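Lipase (Penicillium expansum, PDB 3G7N) hydrolyses triacylglycerols and other acylglycerol lipids, releasing free fatty acids, as a secreted alkaline lipase of the alpha/beta hydrolase superfamily. Local coordinates at residues A5-F8 with P9-R13; G27-D31 with V32-K36; V87-P90 with S91-I95; D108-I111 with T112-A116; G222-K226 with S227-G231. One frame throughout, in Å; residues are numbered along the deposited sequence.

Contact 1: A5-F8 with P9-R13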
loop_
_atom_site.group_PDB
_atom_site.type_symbol
_atom_site.label_atom_id
_atom_site.label_comp_id
_atom_site.label_asym_id
_atom_site.label_seq_id
_atom_site.Cartn_x
_atom_site.Cartn_y
_atom_site.Cartn_z
ATOM N N ALA A 5 -13.800 14.991 2.647
ATOM C CA ALA A 5 -12.950 15.379 3.767
ATOM C C ALA A 5 -12.877 14.283 4.828
ATOM O O ALA A 5 -11.867 14.137 5.520
ATOM C CB ALA A 5 -13.441 16.700 4.391
ATOM N N ALA A 6 -13.964 13.540 4.986
ATOM C CA ALA A 6 -14.040 12.516 6.023
ATOM C C ALA A 6 -13.001 11.408 5.844
ATOM O O ALA A 6 -12.671 10.716 6.803
ATOM C CB ALA A 6 -15.443 11.922 6.082
ATOM N N ALA A 7 -12.516 11.234 4.612
ATOM C CA ALA A 7 -11.490 10.229 4.295
ATOM C C ALA A 7 -10.107 10.625 4.792
ATOM O O ALA A 7 -9.202 9.780 4.848
ATOM C CB ALA A 7 -11.456 9.979 2.797
ATOM N N PHE A 8 -9.898 11.911 5.038
ATOM C CA PHE A 8 -8.552 12.429 5.260
ATOM C C PHE A 8 -7.892 11.867 6.528
ATOM O O PHE A 8 -6.725 11.470 6.491
ATOM C CB PHE A 8 -8.522 13.966 5.253
ATOM C CG PHE A 8 -7.167 14.547 5.542
ATOM C CD1 PHE A 8 -6.291 14.827 4.505
ATOM C CD2 PHE A 8 -6.769 14.832 6.829
ATOM C CE1 PHE A 8 -5.036 15.345 4.751
ATOM C CE2 PHE A 8 -5.500 15.347 7.081
ATOM C CZ PHE A 8 -4.655 15.643 6.026
ATOM N N PRO A 9 -8.627 11.809 7.656
ATOM C CA PRO A 9 -7.924 11.375 8.862
ATOM C C PRO A 9 -7.301 9.975 8.755
ATOM O O PRO A 9 -6.162 9.794 9.184
ATOM C CB PRO A 9 -9.011 11.422 9.942
ATOM C CG PRO A 9 -9.923 12.528 9.464
ATOM C CD PRO A 9 -9.954 12.380 7.960
ATOM N N ASP A 10 -8.000 9.042 8.124
ATOM C CA ASP A 10 -7.428 7.698 8.026
ATOM C C ASP A 10 -6.242 7.677 7.054
ATOM O O ASP A 10 -5.289 6.933 7.235
ATOM C CB ASP A 10 -8.472 6.644 7.641
ATOM C CG ASP A 10 -9.422 6.315 8.777
ATOM O OD1 ASP A 10 -9.127 6.711 9.922
ATOM O OD2 ASP A 10 -10.400 5.581 8.525
ATOM N N LEU A 11 -6.303 8.478 6.002
ATOM C CA LEU A 11 -5.228 8.485 5.016
ATOM C C LEU A 11 -4.012 9.228 5.561
ATOM O O LEU A 11 -2.864 8.853 5.283
ATOM C CB LEU A 11 -5.718 9.084 3.701
ATOM C CG LEU A 11 -6.704 8.194 2.948
ATOM C CD1 LEU A 11 -7.478 9.003 1.912
ATOM C CD2 LEU A 11 -6.002 6.993 2.322
ATOM N N HIS A 12 -4.252 10.259 6.365
ATOM C CA HIS A 12 -3.201 10.963 7.068
ATOM C C HIS A 12 -2.460 10.024 8.034
ATOM O O HIS A 12 -1.242 9.992 8.072
ATOM C CB HIS A 12 -3.787 12.191 7.807
ATOM C CG HIS A 12 -2.776 13.001 8.545
ATOM N ND1 HIS A 12 -1.858 13.813 7.912
ATOM C CD2 HIS A 12 -2.612 13.224 9.873
ATOM C CE1 HIS A 12 -1.159 14.478 8.813
ATOM N NE2 HIS A 12 -1.555 14.093 10.012
ATOM N N ARG A 13 -3.220 9.212 8.772
ATOM C CA ARG A 13 -2.622 8.179 9.615
ATOM C C ARG A 13 -1.801 7.189 8.784
ATOM O O ARG A 13 -0.702 6.836 9.165
ATOM C CB ARG A 13 -3.680 7.449 10.451
ATOM C CG ARG A 13 -3.109 6.257 11.214
ATOM C CD ARG A 13 -4.165 5.598 12.110
ATOM N NE ARG A 13 -3.695 4.350 12.706
ATOM C CZ ARG A 13 -3.805 3.156 12.136
ATOM N NH1 ARG A 13 -4.336 3.022 10.932
ATOM N NH2 ARG A 13 -3.356 2.087 12.786
HETATM O O HOH W 1 -10.867 8.908 7.794
#

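Contact 2: G27-D31 with V32-K36. Unlike the reference sequence in segment 32-36: Val35 (reference Ala).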
loop_
_atom_site.group_PDB
_atom_site.type_symbol
_atom_site.label_atom_id
_atom_site.label_comp_id
_atom_site.label_asym_id
_atom_site.label_seq_id
_atom_site.Cartn_x
_atom_site.Cartn_y
_atom_site.Cartn_z
ATOM N N GLY A 27 10.195 -0.034 18.372
ATOM C CA GLY A 27 9.159 -0.390 19.350
ATOM C C GLY A 27 7.744 -0.176 18.836
ATOM O O GLY A 27 6.877 -1.033 18.982
ATOM N N LYS A 28 7.494 1.002 18.272
ATOM C CA LYS A 28 6.147 1.414 17.884
ATOM C C LYS A 28 6.220 2.402 16.743
ATOM O O LYS A 28 7.207 3.128 16.587
ATOM C CB LYS A 28 5.377 2.008 19.058
ATOM C CG LYS A 28 6.173 2.975 19.904
ATOM C CD LYS A 28 6.135 4.389 19.329
ATOM C CE LYS A 28 4.777 5.071 19.513
ATOM N NZ LYS A 28 4.331 5.127 20.936
ATOM N N ALA A 29 5.162 2.420 15.946
ATOM C CA ALA A 29 4.974 3.457 14.949
ATOM C C ALA A 29 3.608 4.025 15.252
ATOM O O ALA A 29 2.594 3.388 14.996
ATOM C CB ALA A 29 5.012 2.858 13.555
ATOM N N PHE A 30 3.595 5.204 15.870
ATOM C CA PHE A 30 2.358 5.791 16.301
ATOM C C PHE A 30 1.544 4.809 17.137
ATOM O O PHE A 30 2.095 4.278 18.110
ATOM C CB PHE A 30 1.616 6.405 15.111
ATOM C CG PHE A 30 2.404 7.499 14.436
ATOM C CD1 PHE A 30 2.429 8.770 14.989
ATOM C CD2 PHE A 30 3.325 7.197 13.438
ATOM C CE1 PHE A 30 3.327 9.723 14.525
ATOM C CE2 PHE A 30 4.154 8.182 12.914
ATOM C CZ PHE A 30 4.176 9.438 13.490
ATOM N N ASP A 31 0.308 4.503 16.763
ATOM C CA ASP A 31 -0.521 3.622 17.599
ATOM C C ASP A 31 -0.203 2.123 17.409
ATOM O O ASP A 31 -0.780 1.269 18.095
ATOM C CB ASP A 31 -1.989 3.885 17.329
ATOM C CG ASP A 31 -2.354 3.690 15.873
ATOM O OD1 ASP A 31 -2.006 4.580 15.060
ATOM O OD2 ASP A 31 -2.945 2.650 15.513
ATOM N N VAL A 32 0.666 1.797 16.457
ATOM C CA VAL A 32 0.999 0.394 16.165
ATOM C C VAL A 32 2.220 -0.063 16.964
ATOM O O VAL A 32 3.328 0.487 16.836
ATOM C CB VAL A 32 1.233 0.179 14.650
ATOM C CG1 VAL A 32 1.747 -1.249 14.385
ATOM C CG2 VAL A 32 -0.042 0.478 13.880
ATOM N N THR A 33 2.019 -1.067 17.815
ATOM C CA THR A 33 3.129 -1.736 18.494
ATOM C C THR A 33 3.753 -2.754 17.537
ATOM O O THR A 33 3.067 -3.622 17.003
ATOM C CB THR A 33 2.640 -2.470 19.738
ATOM O OG1 THR A 33 2.035 -1.527 20.637
ATOM C CG2 THR A 33 3.791 -3.170 20.446
ATOM N N ILE A 34 5.048 -2.614 17.270
ATOM C CA ILE A 34 5.691 -3.427 16.246
ATOM C C ILE A 34 6.210 -4.708 16.865
ATOM O O ILE A 34 7.078 -4.649 17.744
ATOM C CB ILE A 34 6.842 -2.655 15.527
ATOM C CG1 ILE A 34 6.306 -1.391 14.830
ATOM C CG2 ILE A 34 7.537 -3.570 14.501
ATOM C CD1 ILE A 34 7.377 -0.306 14.564
ATOM N N VAL A 35 5.706 -5.848 16.413
ATOM C CA VAL A 35 6.069 -7.141 16.994
ATOM C C VAL A 35 7.083 -7.891 16.148
ATOM O O VAL A 35 7.800 -8.763 16.660
ATOM C CB VAL A 35 4.851 -8.013 17.185
ATOM C CG1 VAL A 35 3.872 -7.368 18.128
ATOM C CG2 VAL A 35 4.202 -8.228 15.906
ATOM N N LYS A 36 7.185 -7.559 14.870
ATOM C CA LYS A 36 8.096 -8.283 13.979
ATOM C C LYS A 36 8.620 -7.339 12.914
ATOM O O LYS A 36 7.847 -6.591 12.304
ATOM C CB LYS A 36 7.335 -9.447 13.323
ATOM C CG LYS A 36 8.110 -10.293 12.345
ATOM C CD LYS A 36 9.000 -11.230 13.090
ATOM C CE LYS A 36 9.377 -12.450 12.253
ATOM N NZ LYS A 36 10.261 -13.304 13.090
HETATM O O HOH W 2 7.376 -3.521 20.235
HETATM O O HOH W 3 -0.773 -0.922 20.357
#

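Contact 3: V87-P90 with S91-I95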
loop_
_atom_site.group_PDB
_atom_site.type_symbol
_atom_site.label_atom_id
_atom_site.label_comp_id
_atom_site.label_asym_id
_atom_site.label_seq_id
_atom_site.Cartn_x
_atom_site.Cartn_y
_atom_site.Cartn_z
ATOM N N VAL A 87 -2.836 -18.331 -1.555
ATOM C CA VAL A 87 -3.506 -17.550 -2.590
ATOM C C VAL A 87 -3.759 -18.412 -3.825
ATOM O O VAL A 87 -2.855 -19.106 -4.289
ATOM C CB VAL A 87 -2.660 -16.320 -3.027
ATOM C CG1 VAL A 87 -3.396 -15.513 -4.080
ATOM C CG2 VAL A 87 -2.301 -15.469 -1.808
ATOM N N THR A 88 -4.984 -18.369 -4.335
ATOM C CA THR A 88 -5.301 -19.060 -5.586
ATOM C C THR A 88 -5.571 -18.028 -6.686
ATOM O O THR A 88 -6.644 -17.450 -6.766
ATOM C CB THR A 88 -6.502 -20.006 -5.422
ATOM O OG1 THR A 88 -6.226 -20.949 -4.373
ATOM C CG2 THR A 88 -6.745 -20.778 -6.719
ATOM N N PHE A 89 -4.580 -17.839 -7.555
ATOM C CA PHE A 89 -4.692 -16.849 -8.637
ATOM C C PHE A 89 -5.369 -17.478 -9.849
ATOM O O PHE A 89 -4.888 -18.510 -10.339
ATOM C CB PHE A 89 -3.304 -16.365 -9.072
ATOM C CG PHE A 89 -2.614 -15.478 -8.063
ATOM C CD1 PHE A 89 -2.949 -14.136 -7.955
ATOM C CD2 PHE A 89 -1.562 -15.967 -7.311
ATOM C CE1 PHE A 89 -2.246 -13.297 -7.088
ATOM C CE2 PHE A 89 -0.833 -15.126 -6.464
ATOM C CZ PHE A 89 -1.137 -13.778 -6.424
ATOM N N PRO A 90 -6.309 -16.749 -10.470
ATOM C CA PRO A 90 -6.759 -17.201 -11.789
ATOM C C PRO A 90 -5.615 -17.252 -12.784
ATOM O O PRO A 90 -4.673 -16.447 -12.709
ATOM C CB PRO A 90 -7.776 -16.145 -12.198
ATOM C CG PRO A 90 -8.350 -15.669 -10.875
ATOM C CD PRO A 90 -7.190 -15.712 -9.909
ATOM N N SER A 91 -5.758 -18.116 -13.787
ATOM C CA SER A 91 -4.687 -18.417 -14.731
ATOM C C SER A 91 -4.173 -17.194 -15.493
ATOM O O SER A 91 -3.059 -17.225 -16.020
ATOM C CB SER A 91 -5.159 -19.487 -15.738
ATOM O OG SER A 91 -6.185 -18.972 -16.578
ATOM N N ASP A 92 -5.060 -16.248 -15.756
ATOM C CA ASP A 92 -4.700 -15.105 -16.589
ATOM C C ASP A 92 -4.040 -13.946 -15.831
ATOM O O ASP A 92 -3.549 -13.008 -16.445
ATOM C CB ASP A 92 -5.876 -14.622 -17.443
ATOM C CG ASP A 92 -7.103 -14.261 -16.619
ATOM O OD1 ASP A 92 -7.220 -14.720 -15.456
ATOM O OD2 ASP A 92 -8.010 -13.609 -17.173
ATOM N N VAL A 93 -3.956 -14.058 -14.509
ATOM C CA VAL A 93 -3.407 -12.968 -13.689
ATOM C C VAL A 93 -1.911 -12.895 -13.903
ATOM O O VAL A 93 -1.202 -13.891 -13.806
ATOM C CB VAL A 93 -3.696 -13.207 -12.184
ATOM C CG1 VAL A 93 -2.817 -12.296 -11.303
ATOM C CG2 VAL A 93 -5.134 -12.927 -11.894
ATOM N N LYS A 94 -1.426 -11.688 -14.184
ATOM C CA LYS A 94 0.011 -11.471 -14.274
ATOM C C LYS A 94 0.380 -10.230 -13.467
ATOM O O LYS A 94 -0.332 -9.234 -13.521
ATOM C CB LYS A 94 0.439 -11.254 -15.732
ATOM C CG LYS A 94 0.130 -12.422 -16.678
ATOM C CD LYS A 94 0.985 -13.623 -16.350
ATOM C CE LYS A 94 0.675 -14.792 -17.281
ATOM N NZ LYS A 94 1.079 -14.498 -18.684
ATOM N N ILE A 95 1.534 -10.294 -12.815
ATOM C CA ILE A 95 2.028 -9.187 -11.982
ATOM C C ILE A 95 3.480 -8.952 -12.361
ATOM O O ILE A 95 4.201 -9.879 -12.740
ATOM C CB ILE A 95 1.947 -9.567 -10.468
ATOM C CG1 ILE A 95 0.501 -9.877 -10.062
ATOM C CG2 ILE A 95 2.538 -8.468 -9.597
ATOM C CD1 ILE A 95 0.366 -10.391 -8.614
#

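Contact 4: D108-I111 with T112-A116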
loop_
_atom_site.group_PDB
_atom_site.type_symbol
_atom_site.label_atom_id
_atom_site.label_comp_id
_atom_site.label_asym_id
_atom_site.label_seq_id
_atom_site.Cartn_x
_atom_site.Cartn_y
_atom_site.Cartn_z
ATOM N N ASP A 108 5.680 -15.332 3.380
ATOM C CA ASP A 108 5.421 -16.372 4.378
ATOM C C ASP A 108 5.725 -15.883 5.798
ATOM O O ASP A 108 4.978 -16.194 6.726
ATOM C CB ASP A 108 6.219 -17.650 4.089
ATOM C CG ASP A 108 5.683 -18.427 2.905
ATOM O OD1 ASP A 108 4.458 -18.426 2.694
ATOM O OD2 ASP A 108 6.422 -19.323 2.437
ATOM N N THR A 109 6.772 -15.078 5.947
ATOM C CA THR A 109 7.087 -14.477 7.234
ATOM C C THR A 109 5.945 -13.592 7.726
ATOM O O THR A 109 5.552 -13.673 8.888
ATOM C CB THR A 109 8.383 -13.671 7.150
ATOM O OG1 THR A 109 9.443 -14.537 6.717
ATOM C CG2 THR A 109 8.752 -13.101 8.508
ATOM N N ILE A 110 5.398 -12.764 6.845
ATOM C CA ILE A 110 4.315 -11.869 7.220
ATOM C C ILE A 110 3.048 -12.664 7.549
ATOM O O ILE A 110 2.428 -12.421 8.590
ATOM C CB ILE A 110 4.058 -10.847 6.101
ATOM C CG1 ILE A 110 5.232 -9.873 6.024
ATOM C CG2 ILE A 110 2.766 -10.108 6.352
ATOM C CD1 ILE A 110 5.221 -8.939 4.823
ATOM N N ILE A 111 2.649 -13.604 6.689
ATOM C CA ILE A 111 1.463 -14.403 6.967
ATOM C C ILE A 111 1.584 -15.144 8.309
ATOM O O ILE A 111 0.638 -15.192 9.090
ATOM C CB ILE A 111 1.159 -15.395 5.807
ATOM C CG1 ILE A 111 0.894 -14.638 4.499
ATOM C CG2 ILE A 111 -0.028 -16.273 6.158
ATOM C CD1 ILE A 111 -0.242 -13.639 4.546
ATOM N N THR A 112 2.753 -15.698 8.578
ATOM C CA THR A 112 2.981 -16.411 9.836
ATOM C C THR A 112 2.803 -15.505 11.050
ATOM O O THR A 112 2.146 -15.869 12.021
ATOM C CB THR A 112 4.377 -17.058 9.854
ATOM O OG1 THR A 112 4.438 -18.057 8.826
ATOM C CG2 THR A 112 4.650 -17.742 11.194
ATOM N N GLU A 113 3.333 -14.291 10.981
ATOM C CA GLU A 113 3.216 -13.371 12.104
ATOM C C GLU A 113 1.788 -12.869 12.247
ATOM O O GLU A 113 1.261 -12.793 13.365
ATOM C CB GLU A 113 4.189 -12.199 11.958
ATOM C CG GLU A 113 4.065 -11.166 13.069
ATOM C CD GLU A 113 4.462 -11.684 14.452
ATOM O OE1 GLU A 113 5.042 -12.787 14.559
ATOM O OE2 GLU A 113 4.336 -10.908 15.422
ATOM N N VAL A 114 1.118 -12.580 11.144
ATOM C CA VAL A 114 -0.279 -12.167 11.232
ATOM C C VAL A 114 -1.133 -13.275 11.878
ATOM O O VAL A 114 -1.996 -12.994 12.724
ATOM C CB VAL A 114 -0.843 -11.730 9.864
ATOM C CG1 VAL A 114 -2.369 -11.506 9.934
ATOM C CG2 VAL A 114 -0.120 -10.477 9.360
ATOM N N LYS A 115 -0.871 -14.529 11.513
ATOM C CA LYS A 115 -1.627 -15.638 12.086
ATOM C C LYS A 115 -1.381 -15.768 13.583
ATOM O O LYS A 115 -2.328 -15.936 14.360
ATOM C CB LYS A 115 -1.277 -16.940 11.378
ATOM C CG LYS A 115 -2.194 -18.100 11.732
ATOM C CD LYS A 115 -1.706 -19.386 11.082
ATOM C CE LYS A 115 -2.716 -20.514 11.283
ATOM N NZ LYS A 115 -2.446 -21.690 10.402
ATOM N N ALA A 116 -0.150 -15.526 14.013
ATOM C CA ALA A 116 0.148 -15.530 15.430
ATOM C C ALA A 116 -0.576 -14.392 16.156
ATOM O O ALA A 116 -1.087 -14.569 17.270
ATOM C CB ALA A 116 1.652 -15.437 15.650
#

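Contact 5: G222-K226 with S227-G231. With SO4 (sulfate ion), chain D.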
loop_
_atom_site.group_PDB
_atom_site.type_symbol
_atom_site.label_atom_id
_atom_site.label_comp_id
_atom_site.label_asym_id
_atom_site.label_seq_id
_atom_site.Cartn_x
_atom_site.Cartn_y
_atom_site.Cartn_z
ATOM N N GLY A 222 -13.695 5.844 -10.416
ATOM C CA GLY A 222 -13.008 4.858 -11.229
ATOM C C GLY A 222 -11.506 4.878 -10.955
ATOM O O GLY A 222 -11.050 5.397 -9.926
ATOM N N GLN A 223 -10.740 4.288 -11.857
ATOM C CA GLN A 223 -9.302 4.115 -11.617
ATOM C C GLN A 223 -8.458 5.305 -12.081
ATOM O O GLN A 223 -7.305 5.435 -11.670
ATOM C CB GLN A 223 -8.792 2.820 -12.253
ATOM C CG GLN A 223 -9.490 1.570 -11.727
ATOM C CD GLN A 223 -9.457 1.504 -10.210
ATOM O OE1 GLN A 223 -8.410 1.719 -9.588
ATOM N NE2 GLN A 223 -10.567 1.100 -9.610
ATOM N N ARG A 224 -8.943 6.035 -13.086
ATOM C CA ARG A 224 -8.145 7.038 -13.783
ATOM C C ARG A 224 -8.952 8.332 -13.934
ATOM O O ARG A 224 -8.952 8.964 -15.002
ATOM C CB ARG A 224 -7.707 6.494 -15.144
ATOM C CG ARG A 224 -6.916 5.197 -15.055
ATOM C CD ARG A 224 -5.552 5.388 -14.389
ATOM N NE ARG A 224 -4.661 6.147 -15.268
ATOM C CZ ARG A 224 -3.593 6.831 -14.871
ATOM N NH1 ARG A 224 -3.294 6.924 -13.583
ATOM N NH2 ARG A 224 -2.840 7.443 -15.772
ATOM N N ASP A 225 -9.569 8.773 -12.841
ATOM C CA ASP A 225 -10.278 10.054 -12.816
ATOM C C ASP A 225 -9.313 11.179 -13.187
ATOM O O ASP A 225 -8.241 11.307 -12.583
ATOM C CB ASP A 225 -10.813 10.290 -11.400
ATOM C CG ASP A 225 -11.823 11.414 -11.325
ATOM O OD1 ASP A 225 -11.659 12.437 -12.028
ATOM O OD2 ASP A 225 -12.705 11.330 -10.442
ATOM N N LYS A 226 -9.675 12.001 -14.178
ATOM C CA LYS A 226 -8.778 13.064 -14.638
ATOM C C LYS A 226 -8.700 14.238 -13.667
ATOM O O LYS A 226 -7.815 15.089 -13.777
ATOM C CB LYS A 226 -9.154 13.532 -16.053
ATOM C CG LYS A 226 -9.035 12.444 -17.117
ATOM C CD LYS A 226 -7.661 11.765 -17.115
ATOM C CE LYS A 226 -7.591 10.603 -18.123
ATOM N NZ LYS A 226 -8.137 9.299 -17.605
ATOM N N SER A 227 -9.527 14.210 -12.627
ATOM C CA SER A 227 -9.380 15.151 -11.525
ATOM C C SER A 227 -8.394 14.683 -10.468
ATOM O O SER A 227 -8.070 15.422 -9.544
ATOM C CB SER A 227 -10.728 15.437 -10.873
ATOM O OG SER A 227 -11.565 16.128 -11.788
ATOM N N CYS A 228 -7.899 13.460 -10.618
ATOM C CA CYS A 228 -6.957 12.916 -9.642
ATOM C C CYS A 228 -5.630 12.664 -10.371
ATOM O O CYS A 228 -5.217 13.483 -11.201
ATOM C CB CYS A 228 -7.536 11.669 -8.969
ATOM S SG CYS A 228 -9.123 12.004 -8.146
ATOM N N SER A 229 -4.900 11.617 -10.001
ATOM C CA SER A 229 -3.545 11.431 -10.540
ATOM C C SER A 229 -3.530 11.452 -12.084
ATOM O O SER A 229 -2.617 12.032 -12.692
ATOM C CB SER A 229 -2.893 10.149 -9.993
ATOM O OG SER A 229 -3.713 9.000 -10.184
ATOM N N ALA A 230 -4.453 10.729 -12.719
ATOM C CA ALA A 230 -4.372 10.517 -14.164
ATOM C C ALA A 230 -4.344 11.825 -14.934
ATOM O O ALA A 230 -3.837 11.863 -16.053
ATOM C CB ALA A 230 -5.538 9.659 -14.640
ATOM N N GLY A 231 -4.944 12.869 -14.373
ATOM C CA GLY A 231 -5.048 14.148 -15.073
ATOM C C GLY A 231 -4.005 15.170 -14.680
ATOM O O GLY A 231 -4.088 16.318 -15.104
HETATM S S SO4 D . -10.087 19.373 -11.749
HETATM O O1 SO4 D . -11.244 19.035 -10.912
HETATM O O2 SO4 D . -10.292 18.841 -13.095
HETATM O O3 SO4 D . -9.932 20.825 -11.819
HETATM O O4 SO4 D . -8.877 18.775 -11.185
HETATM O O HOH W 4 -4.649 6.421 -10.987
HETATM O O HOH W 5 -6.556 9.180 -11.635
#

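Contact 1: A5-F8 with P9-R13
Phe8 and His12 lie one turn apart in the opening turn of helix 8-23, and they meet through both backbone and side chain. His12 N donates to Phe8 O at 2.8 Å, nearly in line with the carbonyl bond: a sound i to i+4 helical link. One residue earlier the same link is weak, with Leu11 N stretched to 3.4 Å from Ala7 O. Earlier still, a water takes over, giving a proton to Ala6 O at 2.7 Å and accepting one from Asp10 N at 2.9 Å. Pro9 has no N-H to offer; its ring carbon CD rests 3.4 Å from Ala6 O.

Because Phe8 CG stands anti to the backbone N (chi1 177°), the phenyl ring reaches His12, crossing its side chain at a slant. His12 CB sits over one ring face, 4.1 Å from the ring centroid, in a CH-pi contact. The imidazole is close to parallel with the phenyl, the planes 19° apart, but so far slid that the two barely overlap. Its ND1 finds its hydrogen bond with Phe245 O. Cutting Phe8 back to an alanine would probably uncover His12 CB and take away the phenyl face beside the imidazole. On another flank, Ala7 and Leu11 both touch Tyr208 of strand 206-210, and Leu11 CD1 comes 4.2 Å from Ala7 CB.

Contact 2: G27-D31 with V32-K36
Ala29 and Val32 face each other as the antiparallel, hydrogen-bonded pair that closes a beta hairpin with a two-residue turn, at the outer edge of the large mixed sheet. Ala29 N donates to Val32 O at 2.8 Å, in the carbonyl plane. The return bond, Val32 N to Ala29 O, is 2.9 Å, but there the donor stands above the carbonyl plane, across the type II' turn with Phe30 and Asp31 at its corners. Toward the open end, Ile34 N donates to Gly27 O at 3.0 Å. Val32 O also receives a CA-H contact from Lys28 CA at 3.1 Å.

The compact part is the face from which Ala29 and Val32 project onto helix 8-23, where Ala20, Arg13 and Leu17 receive them. Ile34 extends the apolar patch: with CG1 anti to the carbonyl carbon (chi1 -60°), its CD1 folds back along the partner strand to 4.1 Å from Ala29 CB.

The other face is looser. Lys28 and Thr33 form the non-hydrogen-bonded pair there, and the lysine chain, bent at chi2, chi3 and chi4, leads off from the neighbouring strand. A water spans from Gly27 O to Ile34 O, and a second joins Asp31 O to Thr33 OG1 beside the turn.

The Asp31 carboxylate bonds Ser52 OG and forms a salt bridge with Arg13. Three direct backbone bonds thus hold the hairpin from turn to open end, while apolar side chains seal one face and waters add bridges at Gly27 O and beside the turn.

Contact 3: V87-P90 with S91-I95
Phe89 and Val93 meet with their side chains at about a right angle, the methyl CG1 of the valine coming obliquely to the phenyl ring, 3.8 Å from CD1. Farther round the same ring, Ile95 CD1 approaches CE1 at 4.2 Å, again crossing at roughly a right angle. Val87 covers one face of the ring: its CG1 lies over the centre, 3.5 Å above the plane. Phe172 of helix 167-175 also meets this ring, the two planes inclined at about 50°.

What brings the valine round to the phenylalanine is a type I beta turn from Pro90 to Val93, in the loop that leads from strand 79-80 to its antiparallel mate 95-96. Val93 N closes the turn on Pro90 O at 3.1 Å, from well above the carbonyl plane. A chi1 of 165° at Val93 splits its two methyls between partners: CG1 goes to the phenyl, CG2 to Pro90, where it lies 4.0 Å from CD.

Asp92 has its CG between backbone N and carbonyl carbon (chi1 57°), which brings OD1 back to 3.6 Å from Pro90 CB. Asn166 grips the strand end of the loop through its amide side chain, donating ND2 to Asp92 O and accepting Lys94 N at OD1. Val93 O is buried by the contact and has no polar partner in the model.

Contact 4: D108-I111 with T112-A116
About two and a half turns of helix 97-120, the long helix packed against strands 32-40, 45-52 and 57-62 of the large sheet, make up this contact, and four successive i to i+4 bonds cross between 108-111 and 112-116. Thr112 N reaches Asp108 O at 2.9 Å and Glu113 N reaches Thr109 O at 3.1 Å. Val114 N lies 2.9 Å from Ile110 O, with an N-H...O angle of 169°, and Lys115 N continues the series to Ile111 O.

Thr112 adds a second grip. Its OG1, anti to the carbonyl carbon (chi1 -64°) and so lying back beside its own N, donates to Asp108 O at 2.9 Å. Hydroxyl and amide come to that one oxygen from opposite faces of the carbonyl plane. Asp108 turns its own carboxylate elsewhere, OD1 bonding Ser85 OG.

The buried side belongs to Ile110 and Val114. Their CG2 methyls meet at 4.2 Å, and Val114 CG2 also rests 3.3 Å from Ile110 O, tucked beside the helical bond. Beyond them come Val60, which both residues touch, Met62 under Ile110, and Ile58 under Val114. Phe149 flanks Ile111, Val114 and Lys115, whereas Glu113 packs against Val35 and Lys36 of strand 32-40.

On the exposed side, then, a side-chain hydroxyl spends its proton on the helix itself: Asp108 O accepts two hydrogen bonds, and Thr112 keeps its polar group close to the backbone, while the branched aliphatic side chains of Ile110 and Val114 pack on the sheet.

Contact 5: G222-K226 with S227-G231
Ala230 CB sits over one face of the Arg224 guanidinium, 3.4 Å from CZ and above its centre. In the guanidinium plane, at its edge, a water accepts from NH1 at 3.0 Å and donates to Ser229 OG. Lys226 folds over the same alanine, its CD 3.9 Å from Ala230 CB, and donates NZ to Arg224 O at 2.7 Å in the carbonyl plane.

Next lies a type I beta turn, Asp225 to Cys228. Cys228 N closes it on Asp225 O at 2.9 Å, and Ser227 N is caught by Asp225 OD1 at 2.8 Å on the anti side but 34° out of the carboxylate plane. OD2 of the same carboxylate bonds Ala1 N and Glu221 N.

Farther out, Asn192 takes Arg224 NH1 and gives its ND2 to Ser229 O, Glu207 receives Ser229 OG, and the Cys228-Cys220 disulfide fastens the loop. A leucine in place of Arg224 would probably leave the water and Asn192 OD1 without their donor and Ala230 without its flat cover. This partly buried loop is held by a backbone turn bond, polar side chains and a disulfide, with the Ser229 side chain about 7 Å from that of Asp188, probably the charge-relay aspartate.

Along the chain the contacts run 1 to 5 in series. Contacts 1, 2 and 4 form a connected band: Arg13 of contact 1 bridges to Asp31 of contact 2, and strand 32-40 of contact 2 lies under the helix of contact 4, where Lys36 packs on Glu113. Centres of contacts 1 and 2 are 20 Å apart, those of 2 and 4 16 Å. The edge hairpin and helix 97-120 meet at one end of the large sheet, and helix 8-23 runs from that hairpin toward strand 206-210. Contact 3 stands apart, beside helices 133-148 and 167-175. Contact 5, opposite contacts 2 and 4 across the chain's centre (34 Å from contact 2, between centres), lies nearest the catalytic residues.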